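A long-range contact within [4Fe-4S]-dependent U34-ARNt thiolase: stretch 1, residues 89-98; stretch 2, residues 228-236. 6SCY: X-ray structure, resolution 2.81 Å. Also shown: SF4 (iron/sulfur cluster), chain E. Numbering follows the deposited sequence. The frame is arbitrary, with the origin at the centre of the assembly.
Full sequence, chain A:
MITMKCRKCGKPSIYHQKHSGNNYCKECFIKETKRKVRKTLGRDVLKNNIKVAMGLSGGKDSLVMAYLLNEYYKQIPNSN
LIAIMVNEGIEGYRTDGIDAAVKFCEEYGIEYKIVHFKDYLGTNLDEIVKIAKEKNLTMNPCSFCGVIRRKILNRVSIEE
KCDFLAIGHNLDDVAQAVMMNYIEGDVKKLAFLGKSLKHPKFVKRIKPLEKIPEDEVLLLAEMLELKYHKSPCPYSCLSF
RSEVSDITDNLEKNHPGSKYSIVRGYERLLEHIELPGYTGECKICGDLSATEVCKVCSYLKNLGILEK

Stretch 1 (89-98) GIEGYRTDGI
Stretch 2, residues 228-236: YHKSPCPYS

How do the two backbones run past each other? Stretch 1 begins as a loop and is helical by G97 and I98, the helix continuing later in the chain; stretch 2 has no regular secondary structure. They run in opposite directions: I90 CA lies 7.4 Å from Y235 CA, G92 CA 6.3 Å from P234 CA, and G97 CA 5.1 Å from S231 CA, so the gap narrows toward the helix. The loop turns at E91 (phi/psi 30/-135) and G92 (54/-129), then passes through Y93 (-137/69) and R94 (-89/-31). The O of R94 accepts hydrogen bonds from G97 N at 3.0 Å and I98 N at 3.2 Å. Stretch 2 is mostly extended but bends at K230 (-57/-42) and S231 (48/69), and again at P234 (-83/-5) and Y235 (-125/8). Together they bury 465 Å².

Why can the chains come so close at the two glycines? At G92, an ideal CB would sit 2.6 Å from P234 CG, a clash; without it, G92 CA rests 4.0 Å from P234 CG. The positive phi of G92 also favours glycine. At G97, CA approaches H229 ND1 to 3.4 Å, and an ideal CB would lie a tight 3.3 Å from S231 CB.

What does H229 meet at the helical end? Its CA-to-CB bond points toward stretch 1, and chi1 of -171° (t) with chi2 of -94° sets one ring face against D96 O and G97 N. The ring's NE2 comes 3.1 Å from OD2 of D96, whose chi1 is -130° and chi2 50°. This is a close polar approach between an acidic side chain and an imidazole.

How does R94 reach the cluster and its ligand? Its CA-to-CB bond points away from stretch 2, but the long side chain (chi1 m, chi2 t, chi3 t, chi4 -86°) brings its end back. R94 NH2 lies 3.2 Å from C233 SG and 3.2 Å from SF4 S1, placing a positively charged group beside electron-rich sulfur. C233, with chi1 t, binds the iron directly, its SG 2.3 Å from SF4 FE4.

What closes the other end? I90 (chi1 m, chi2 t) and Y235 (chi1 m, chi2 -94°) both direct their CA-to-CB bonds toward the opposing stretch, and I90 CG2 meets Y235 CB at 3.8 Å in an apolar contact. Beyond it, S236 OG donates a hydrogen bond to Y235 O at 2.9 Å.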

# COMPACT_ATOMS: atom_id res chain seq x y z
N GLY A 89 -10.57 19.69 -25.86
CA GLY A 89 -10.93 19.68 -27.27
C GLY A 89 -11.27 18.31 -27.81
O GLY A 89 -11.54 18.18 -29.00
N ILE A 90 -11.28 17.28 -26.93
CA ILE A 90 -11.59 15.89 -27.28
C ILE A 90 -13.12 15.74 -27.45
O ILE A 90 -13.78 15.06 -26.66
CB ILE A 90 -10.95 14.85 -26.29
CG1 ILE A 90 -9.53 15.27 -25.82
CG2 ILE A 90 -10.92 13.45 -26.90
CD1 ILE A 90 -8.95 14.47 -24.61
N GLU A 91 -13.66 16.44 -28.49
CA GLU A 91 -15.05 16.51 -28.96
C GLU A 91 -16.11 16.32 -27.84
O GLU A 91 -15.97 16.91 -26.77
CB GLU A 91 -15.25 15.51 -30.12
CG GLU A 91 -16.07 16.05 -31.28
CD GLU A 91 -16.31 15.05 -32.40
OE1 GLU A 91 -16.86 13.96 -32.12
OE2 GLU A 91 -15.96 15.37 -33.56
N GLY A 92 -17.13 15.50 -28.13
CA GLY A 92 -18.20 15.13 -27.21
C GLY A 92 -18.96 16.27 -26.56
O GLY A 92 -19.44 17.17 -27.26
N TYR A 93 -19.09 16.21 -25.22
CA TYR A 93 -19.79 17.24 -24.45
C TYR A 93 -19.04 17.62 -23.17
O TYR A 93 -19.47 17.34 -22.04
CB TYR A 93 -21.26 16.86 -24.19
CG TYR A 93 -22.22 17.79 -24.90
CD1 TYR A 93 -22.76 17.45 -26.14
CD2 TYR A 93 -22.54 19.04 -24.37
CE1 TYR A 93 -23.62 18.32 -26.81
CE2 TYR A 93 -23.40 19.91 -25.03
CZ TYR A 93 -23.94 19.55 -26.25
OH TYR A 93 -24.79 20.41 -26.90
N ARG A 94 -17.89 18.28 -23.37
CA ARG A 94 -17.02 18.84 -22.33
C ARG A 94 -17.52 20.24 -22.05
O ARG A 94 -17.42 20.73 -20.92
CB ARG A 94 -15.56 18.93 -22.81
CG ARG A 94 -14.96 17.58 -23.23
CD ARG A 94 -13.46 17.63 -23.21
NE ARG A 94 -12.88 16.29 -23.25
CZ ARG A 94 -12.67 15.52 -22.18
NH1 ARG A 94 -12.99 15.97 -20.97
NH2 ARG A 94 -12.14 14.33 -22.31
N THR A 95 -18.07 20.88 -23.11
CA THR A 95 -18.65 22.23 -23.15
C THR A 95 -19.69 22.44 -22.06
O THR A 95 -19.60 23.44 -21.35
CB THR A 95 -19.21 22.53 -24.55
OG1 THR A 95 -19.94 21.39 -25.03
CG2 THR A 95 -18.12 22.90 -25.54
N ASP A 96 -20.62 21.48 -21.87
CA ASP A 96 -21.68 21.52 -20.85
C ASP A 96 -21.14 21.54 -19.41
O ASP A 96 -21.81 22.03 -18.50
CB ASP A 96 -22.65 20.34 -21.06
CG ASP A 96 -24.12 20.72 -21.10
OD1 ASP A 96 -24.48 21.66 -21.86
OD2 ASP A 96 -24.92 20.07 -20.40
N GLY A 97 -19.94 21.02 -19.24
CA GLY A 97 -19.21 20.92 -17.98
C GLY A 97 -18.60 22.25 -17.62
O GLY A 97 -18.80 22.74 -16.51
N ILE A 98 -17.90 22.86 -18.60
CA ILE A 98 -17.30 24.19 -18.48
C ILE A 98 -18.42 25.23 -18.34
O ILE A 98 -18.27 26.17 -17.57
CB ILE A 98 -16.32 24.49 -19.64
CG1 ILE A 98 -15.13 23.50 -19.63
CG2 ILE A 98 -15.81 25.95 -19.62
CD1 ILE A 98 -14.40 23.35 -20.96
N TYR A 228 -23.75 21.95 -10.39
CA TYR A 228 -22.59 21.25 -10.96
C TYR A 228 -22.97 20.32 -12.11
O TYR A 228 -24.07 19.76 -12.12
CB TYR A 228 -21.78 20.50 -9.88
CG TYR A 228 -22.52 19.36 -9.21
CD1 TYR A 228 -22.51 18.08 -9.76
CD2 TYR A 228 -23.17 19.54 -8.00
CE1 TYR A 228 -23.21 17.03 -9.17
CE2 TYR A 228 -23.83 18.49 -7.36
CZ TYR A 228 -23.85 17.23 -7.96
OH TYR A 228 -24.52 16.20 -7.35
N HIS A 229 -22.03 20.13 -13.06
CA HIS A 229 -22.22 19.25 -14.21
C HIS A 229 -21.50 17.92 -14.02
O HIS A 229 -20.41 17.88 -13.45
CB HIS A 229 -21.77 19.94 -15.50
CG HIS A 229 -22.13 19.19 -16.75
ND1 HIS A 229 -21.25 18.31 -17.34
CD2 HIS A 229 -23.28 19.22 -17.47
CE1 HIS A 229 -21.88 17.83 -18.40
NE2 HIS A 229 -23.11 18.34 -18.51
N LYS A 230 -22.11 16.83 -14.53
CA LYS A 230 -21.62 15.45 -14.47
C LYS A 230 -20.23 15.28 -15.11
O LYS A 230 -19.37 14.61 -14.54
CB LYS A 230 -22.65 14.47 -15.11
CG LYS A 230 -24.10 14.64 -14.62
CD LYS A 230 -24.30 14.22 -13.16
CE LYS A 230 -25.49 14.90 -12.52
NZ LYS A 230 -25.64 14.52 -11.09
N SER A 231 -20.01 15.94 -16.28
CA SER A 231 -18.78 15.96 -17.09
C SER A 231 -18.16 14.55 -17.35
O SER A 231 -17.07 14.25 -16.85
CB SER A 231 -17.75 16.95 -16.53
OG SER A 231 -17.64 16.97 -15.12
N PRO A 232 -18.83 13.69 -18.17
CA PRO A 232 -18.25 12.36 -18.45
C PRO A 232 -17.31 12.36 -19.66
O PRO A 232 -17.48 13.15 -20.58
CB PRO A 232 -19.49 11.48 -18.69
CG PRO A 232 -20.57 12.44 -19.13
CD PRO A 232 -20.13 13.86 -18.86
N CYS A 233 -16.31 11.45 -19.65
CA CYS A 233 -15.33 11.39 -20.74
C CYS A 233 -15.70 10.39 -21.85
O CYS A 233 -15.81 9.19 -21.58
CB CYS A 233 -13.93 11.12 -20.19
SG CYS A 233 -12.61 11.35 -21.40
N PRO A 234 -15.88 10.86 -23.11
CA PRO A 234 -16.23 9.94 -24.21
C PRO A 234 -15.04 9.20 -24.84
O PRO A 234 -15.26 8.33 -25.69
CB PRO A 234 -16.95 10.83 -25.22
CG PRO A 234 -16.67 12.25 -24.82
CD PRO A 234 -15.78 12.25 -23.61
N TYR A 235 -13.79 9.53 -24.43
CA TYR A 235 -12.59 8.90 -24.99
C TYR A 235 -11.65 8.26 -23.94
O TYR A 235 -10.56 7.82 -24.31
CB TYR A 235 -11.83 9.90 -25.89
CG TYR A 235 -12.29 9.88 -27.33
CD1 TYR A 235 -11.65 9.08 -28.28
CD2 TYR A 235 -13.37 10.65 -27.74
CE1 TYR A 235 -12.09 9.05 -29.61
CE2 TYR A 235 -13.81 10.63 -29.07
CZ TYR A 235 -13.16 9.83 -30.00
OH TYR A 235 -13.59 9.82 -31.30
N SER A 236 -12.09 8.17 -22.66
CA SER A 236 -11.29 7.54 -21.59
C SER A 236 -12.12 6.95 -20.44
O SER A 236 -12.94 7.64 -19.83
CB SER A 236 -10.22 8.47 -21.05
OG SER A 236 -9.09 8.52 -21.91
FE1 SF4 E . -8.57 10.91 -19.15
FE2 SF4 E . -8.32 13.48 -20.11
FE3 SF4 E . -9.85 13.00 -17.88
FE4 SF4 E . -10.72 12.14 -20.35
S1 SF4 E . -10.41 14.32 -19.67
S2 SF4 E . -10.75 10.94 -18.39
S3 SF4 E . -8.73 11.58 -21.35
S4 SF4 E . -7.58 12.70 -18.09